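Long-range contact in molybdate-binding protein MolA (Haemophilus influenzae, PDB 3PSH), which binds molybdate and tungstate, but not sulfate or phosphate, in the periplasm and serves the MolBCA ABC transporter in low-affinity molybdate import: residues L24-L29 and G43-W48. Numbering follows the deposited sequence.
Sequences LQHQTL and GVLSNW. With MOO (molybdate ion), chain B.
Leu45 and His26 touch with CG of each between its own backbone N and carbonyl carbon (chi1 65° and 50°). The branched end of Leu45 lies against the first turn of helix 26-34, with CD1 3.6 Å from His26 N and CD2 3.9 Å from Gln25 C. The same CD1 approaches His26 ND1 obliquely. At the far side of the imidazole, NE2 donates a hydrogen bond to molybdate O4 (2.8 Å, N-H...O angle 162°), the oxygen lying in the ring plane. OE1 of Gln27 lies above one face of the ring, offset toward its rim, while Gln27 NE2 gives a more bent bond to molybdate O3 (2.8 Å). Further along the helix, Leu29 crosses Val44 at about a right angle, its CD2 3.8 Å from Val44 CG1 and 4.0 Å from Leu45 CD2. The contact joins the helix of the beta-alpha-beta unit 21-24, 26-34, 41-44 to Val44 and to the turn that follows from Leu45. Tyr196, Arg243, Gly279 and Tyr280 complete the oxyanion's hydrogen bonding. His26 N, buried beneath the Leu45 methyls, has no partner in the model; the chemistry is therefore divided, with hydrocarbon backing the helix start and N-H donors facing the anion.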
loop_
_atom_site.group_PDB
_atom_site.type_symbol
_atom_site.label_atom_id
_atom_site.label_comp_id
_atom_site.label_asym_id
_atom_site.label_seq_id
_atom_site.Cartn_x
_atom_site.Cartn_y
_atom_site.Cartn_z
ATOM N N LEU A 24 3.752 -2.346 -13.693
ATOM C CA LEU A 24 4.421 -1.032 -13.451
ATOM C C LEU A 24 3.927 -0.276 -12.214
ATOM O O LEU A 24 3.770 0.956 -12.224
ATOM C CB LEU A 24 4.398 -0.146 -14.747
ATOM C CG LEU A 24 5.063 -0.819 -16.042
ATOM C CD1 LEU A 24 4.991 0.209 -17.163
ATOM C CD2 LEU A 24 6.506 -1.347 -15.759
ATOM N N GLN A 25 3.551 -1.033 -11.199
ATOM C CA GLN A 25 2.995 -0.470 -9.952
ATOM C C GLN A 25 3.365 -1.479 -8.870
ATOM O O GLN A 25 3.068 -2.692 -9.032
ATOM C CB GLN A 25 1.471 -0.339 -10.086
ATOM C CG GLN A 25 0.896 0.549 -8.902
ATOM C CD GLN A 25 -0.495 0.218 -8.501
ATOM O OE1 GLN A 25 -1.366 1.141 -8.480
ATOM N NE2 GLN A 25 -0.783 -1.047 -8.245
ATOM N N HIS A 26 4.028 -1.076 -7.740
ATOM C CA HIS A 26 4.404 -1.931 -6.643
ATOM C C HIS A 26 3.230 -2.532 -5.862
ATOM O O HIS A 26 3.284 -3.651 -5.412
ATOM C CB HIS A 26 5.355 -1.205 -5.651
ATOM C CG HIS A 26 4.858 0.146 -5.199
ATOM N ND1 HIS A 26 4.668 1.200 -6.065
ATOM C CD2 HIS A 26 4.590 0.639 -3.957
ATOM C CE1 HIS A 26 4.281 2.281 -5.398
ATOM N NE2 HIS A 26 4.148 1.933 -4.128
ATOM N N GLN A 27 2.131 -1.779 -5.811
ATOM C CA GLN A 27 0.962 -2.279 -5.056
ATOM C C GLN A 27 0.391 -3.498 -5.753
ATOM O O GLN A 27 0.127 -4.554 -5.141
ATOM C CB GLN A 27 -0.140 -1.254 -4.878
ATOM C CG GLN A 27 0.494 -0.128 -3.978
ATOM C CD GLN A 27 0.947 1.053 -4.747
ATOM O OE1 GLN A 27 1.292 0.997 -5.929
ATOM N NE2 GLN A 27 0.973 2.209 -4.025
ATOM N N THR A 28 0.184 -3.341 -7.064
ATOM C CA THR A 28 -0.318 -4.520 -7.796
ATOM C C THR A 28 0.751 -5.666 -7.754
ATOM O O THR A 28 0.372 -6.825 -7.638
ATOM C CB THR A 28 -0.524 -4.159 -9.247
ATOM O OG1 THR A 28 -1.666 -3.299 -9.381
ATOM C CG2 THR A 28 -0.709 -5.415 -10.096
ATOM N N LEU A 29 2.065 -5.366 -7.836
ATOM C CA LEU A 29 3.093 -6.384 -7.775
ATOM C C LEU A 29 2.938 -7.190 -6.479
ATOM O O LEU A 29 3.000 -8.389 -6.524
ATOM C CB LEU A 29 4.513 -5.734 -7.940
ATOM C CG LEU A 29 5.705 -6.709 -7.979
ATOM C CD1 LEU A 29 5.395 -7.908 -8.990
ATOM C CD2 LEU A 29 6.884 -5.877 -8.450
ATOM N N GLY A 43 7.977 -8.373 -16.553
ATOM C CA GLY A 43 8.702 -7.110 -16.204
ATOM C C GLY A 43 7.983 -6.396 -15.073
ATOM O O GLY A 43 6.832 -6.681 -14.815
ATOM N N VAL A 44 8.728 -5.534 -14.418
ATOM C CA VAL A 44 8.158 -4.845 -13.246
ATOM C C VAL A 44 8.753 -3.436 -13.239
ATOM O O VAL A 44 9.784 -3.210 -13.914
ATOM C CB VAL A 44 8.561 -5.645 -11.890
ATOM C CG1 VAL A 44 7.967 -7.051 -11.854
ATOM C CG2 VAL A 44 10.048 -5.678 -11.663
ATOM N N LEU A 45 8.108 -2.493 -12.524
ATOM C CA LEU A 45 8.639 -1.154 -12.357
ATOM C C LEU A 45 10.124 -1.137 -11.943
ATOM O O LEU A 45 10.579 -1.878 -11.090
ATOM C CB LEU A 45 7.797 -0.296 -11.368
ATOM C CG LEU A 45 7.765 -0.769 -9.887
ATOM C CD1 LEU A 45 7.129 0.361 -9.015
ATOM C CD2 LEU A 45 7.152 -2.061 -9.584
ATOM N N SER A 46 10.855 -0.243 -12.561
ATOM C CA SER A 46 12.305 -0.240 -12.298
ATOM C C SER A 46 12.693 0.221 -10.847
ATOM O O SER A 46 13.798 -0.142 -10.382
ATOM C CB SER A 46 13.001 0.640 -13.362
ATOM O OG SER A 46 12.596 2.018 -13.258
ATOM N N ASN A 47 11.773 0.954 -10.165
ATOM C CA ASN A 47 11.955 1.316 -8.742
ATOM C C ASN A 47 11.338 0.353 -7.740
ATOM O O ASN A 47 10.994 0.796 -6.604
ATOM C CB ASN A 47 11.491 2.776 -8.545
ATOM C CG ASN A 47 10.110 3.060 -9.047
ATOM O OD1 ASN A 47 9.578 2.370 -9.946
ATOM N ND2 ASN A 47 9.493 4.130 -8.473
ATOM N N TRP A 48 11.199 -0.916 -8.130
ATOM C CA TRP A 48 10.570 -1.937 -7.207
ATOM C C TRP A 48 11.319 -2.106 -5.880
ATOM O O TRP A 48 10.662 -2.135 -4.807
ATOM C CB TRP A 48 10.267 -3.234 -7.936
ATOM C CG TRP A 48 11.489 -4.025 -8.292
ATOM C CD1 TRP A 48 12.254 -3.945 -9.465
ATOM C CD2 TRP A 48 12.076 -5.044 -7.486
ATOM N NE1 TRP A 48 13.301 -4.862 -9.384
ATOM C CE2 TRP A 48 13.199 -5.565 -8.197
ATOM C CE3 TRP A 48 11.800 -5.556 -6.180
ATOM C CZ2 TRP A 48 14.029 -6.633 -7.649
ATOM C CZ3 TRP A 48 12.637 -6.640 -5.628
ATOM C CH2 TRP A 48 13.735 -7.133 -6.364
HETATM MO MO MOO B . 2.232 4.370 -1.589
HETATM O O1 MOO B . 2.497 5.150 -0.111
HETATM O O2 MOO B . 1.863 5.496 -2.839
HETATM O O3 MOO B . 0.910 3.309 -1.446
HETATM O O4 MOO B . 3.577 3.366 -1.848
#